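Local coordinates for protein Non-reducing end beta-L-arabinofuranosidase (Bacteroides thetaiotaomicron, PDB 5MQO) that probably hydrolyses terminal sugars from the non-reducing ends of plant pectin chains, as a gut-bacterial GH127 glycoside hydrolase and aceric acidase, at residues Y509-N514 against G602-C607. Numbering follows the deposited sequence.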
loop_
_atom_site.group_PDB
_atom_site.type_symbol
_atom_site.label_atom_id
_atom_site.label_comp_id
_atom_site.label_asym_id
_atom_site.label_seq_id
_atom_site.Cartn_x
_atom_site.Cartn_y
_atom_site.Cartn_z
ATOM N N TYR A 509 -17.459 -6.951 3.497
ATOM C CA TYR A 509 -16.025 -6.838 3.843
ATOM C C TYR A 509 -15.558 -5.397 3.607
ATOM O O TYR A 509 -16.038 -4.754 2.668
ATOM C CB TYR A 509 -15.207 -7.800 2.954
ATOM C CG TYR A 509 -13.825 -8.205 3.446
ATOM C CD1 TYR A 509 -13.638 -9.330 4.257
ATOM C CD2 TYR A 509 -12.704 -7.500 3.069
ATOM C CE1 TYR A 509 -12.369 -9.709 4.683
ATOM C CE2 TYR A 509 -11.444 -7.879 3.500
ATOM C CZ TYR A 509 -11.272 -8.975 4.304
ATOM O OH TYR A 509 -9.993 -9.306 4.711
ATOM N N PRO A 510 -14.691 -4.852 4.459
ATOM C CA PRO A 510 -14.101 -5.501 5.628
ATOM C C PRO A 510 -14.990 -5.602 6.891
ATOM O O PRO A 510 -14.531 -6.139 7.906
ATOM C CB PRO A 510 -12.915 -4.589 5.923
ATOM C CG PRO A 510 -13.455 -3.232 5.609
ATOM C CD PRO A 510 -14.398 -3.413 4.438
ATOM N N TRP A 511 -16.235 -5.117 6.831
ATOM C CA TRP A 511 -17.070 -5.044 8.018
ATOM C C TRP A 511 -17.532 -6.414 8.466
ATOM O O TRP A 511 -17.755 -6.603 9.643
ATOM C CB TRP A 511 -18.243 -4.102 7.816
ATOM C CG TRP A 511 -17.844 -2.755 7.303
ATOM C CD1 TRP A 511 -18.344 -2.128 6.212
ATOM C CD2 TRP A 511 -16.844 -1.883 7.836
ATOM N NE1 TRP A 511 -17.723 -0.919 6.019
ATOM C CE2 TRP A 511 -16.799 -0.745 7.009
ATOM C CE3 TRP A 511 -15.977 -1.952 8.936
ATOM C CZ2 TRP A 511 -15.934 0.320 7.247
ATOM C CZ3 TRP A 511 -15.115 -0.895 9.172
ATOM C CH2 TRP A 511 -15.106 0.233 8.337
ATOM N N GLU A 512 -17.666 -7.360 7.532
ATOM C CA GLU A 512 -18.057 -8.753 7.817
ATOM C C GLU A 512 -17.259 -9.678 6.931
ATOM O O GLU A 512 -16.762 -9.264 5.884
ATOM C CB GLU A 512 -19.544 -8.981 7.541
ATOM C CG GLU A 512 -20.467 -8.008 8.268
ATOM C CD GLU A 512 -21.948 -8.309 8.071
ATOM O OE1 GLU A 512 -22.517 -7.995 6.991
ATOM O OE2 GLU A 512 -22.552 -8.839 9.031
ATOM N N GLY A 513 -17.160 -10.933 7.336
ATOM C CA GLY A 513 -16.266 -11.892 6.689
ATOM C C GLY A 513 -16.972 -12.888 5.788
ATOM O O GLY A 513 -16.487 -14.016 5.658
ATOM N N ASN A 514 -18.087 -12.484 5.164
ATOM C CA ASN A 514 -18.853 -13.366 4.281
ATOM C C ASN A 514 -18.705 -12.937 2.857
ATOM O O ASN A 514 -19.132 -11.837 2.507
ATOM C CB ASN A 514 -20.342 -13.335 4.623
ATOM C CG ASN A 514 -20.608 -13.703 6.059
ATOM O OD1 ASN A 514 -20.151 -14.745 6.542
ATOM N ND2 ASN A 514 -21.314 -12.830 6.772
ATOM N N GLY A 602 -10.745 -8.534 11.817
ATOM C CA GLY A 602 -10.446 -8.833 10.444
ATOM C C GLY A 602 -9.132 -8.143 10.105
ATOM O O GLY A 602 -8.159 -8.276 10.890
ATOM N N PRO A 603 -9.100 -7.383 8.974
ATOM C CA PRO A 603 -7.903 -6.710 8.469
ATOM C C PRO A 603 -7.673 -5.299 8.983
ATOM O O PRO A 603 -6.616 -4.706 8.673
ATOM C CB PRO A 603 -8.146 -6.657 6.967
ATOM C CG PRO A 603 -9.627 -6.477 6.853
ATOM C CD PRO A 603 -10.241 -7.200 8.041
ATOM N N LEU A 604 -8.615 -4.759 9.751
ATOM C CA LEU A 604 -8.499 -3.375 10.212
ATOM C C LEU A 604 -7.853 -3.310 11.570
ATOM O O LEU A 604 -8.294 -3.953 12.509
ATOM C CB LEU A 604 -9.860 -2.687 10.275
ATOM C CG LEU A 604 -10.586 -2.561 8.926
ATOM C CD1 LEU A 604 -11.934 -1.884 9.118
ATOM C CD2 LEU A 604 -9.775 -1.811 7.875
ATOM N N VAL A 605 -6.802 -2.523 11.671
ATOM C CA VAL A 605 -6.218 -2.153 12.968
ATOM C C VAL A 605 -7.116 -1.083 13.537
ATOM O O VAL A 605 -7.510 -0.146 12.822
ATOM C CB VAL A 605 -4.775 -1.616 12.794
ATOM C CG1 VAL A 605 -4.212 -1.031 14.095
ATOM C CG2 VAL A 605 -3.912 -2.736 12.241
ATOM N N TYR A 606 -7.470 -1.243 14.800
ATOM C CA TYR A 606 -8.284 -0.246 15.466
ATOM C C TYR A 606 -7.420 0.660 16.339
ATOM O O TYR A 606 -6.299 0.306 16.725
ATOM C CB TYR A 606 -9.407 -0.905 16.273
ATOM C CG TYR A 606 -10.634 -1.191 15.436
ATOM C CD1 TYR A 606 -10.665 -2.274 14.553
ATOM C CD2 TYR A 606 -11.745 -0.379 15.513
ATOM C CE1 TYR A 606 -11.769 -2.529 13.762
ATOM C CE2 TYR A 606 -12.862 -0.629 14.752
ATOM C CZ TYR A 606 -12.874 -1.709 13.871
ATOM O OH TYR A 606 -13.973 -1.965 13.088
ATOM N N CYS A 607 -7.988 1.824 16.646
ATOM C CA CYS A 607 -7.386 2.802 17.552
ATOM C C CYS A 607 -8.430 3.421 18.430
ATOM O O CYS A 607 -9.617 3.191 18.228
ATOM C CB CYS A 607 -6.733 3.917 16.741
ATOM S SG CYS A 607 -7.891 4.959 15.841
#
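The phenol tip of Tyr509 meets the far corner of the Pro603 ring: OH of Tyr509 lies 3.6 Å from CG of Pro603, and the end of the phenol ring leans obliquely on the same carbon. CG of Tyr509 stands anti to the backbone N (chi1 -159°), which brings the hydroxyl end against Pro603. Pro510, which follows a cis peptide bond, turns its own ring to the same spot, its CB 3.9 Å from CG of Pro603. The next ring carbon, CG of Pro510, lies 4.2 Å above the plane of the Trp511 ring, over its centre, and 4.1 Å from CD1 of Leu604. That methyl also meets CZ3 of Trp511 obliquely, while the hydroxyl of Tyr606, hydrogen-bonded to Val643 O, approaches the indole at its edge. No hydrogen bond joins the two segments, and the buried contact is mainly apolar; Tyr509 OH has a weak hydrogen bond to Glu409. An alanine in place of Tyr509 would probably open a gap beside Pro603, cost Glu409 a weak partner and leave Tyr486 without the ring it meets edge-to-face. The contact joins the loop between strands 500-506 and 514-521 to the turn leading into strand 604-609 and that strand's first residues. Tyr413 of helix 402-416 touches Tyr509, Pro510 and Leu604, while Trp511 packs on Ile642 and Val643 of strand 640-651.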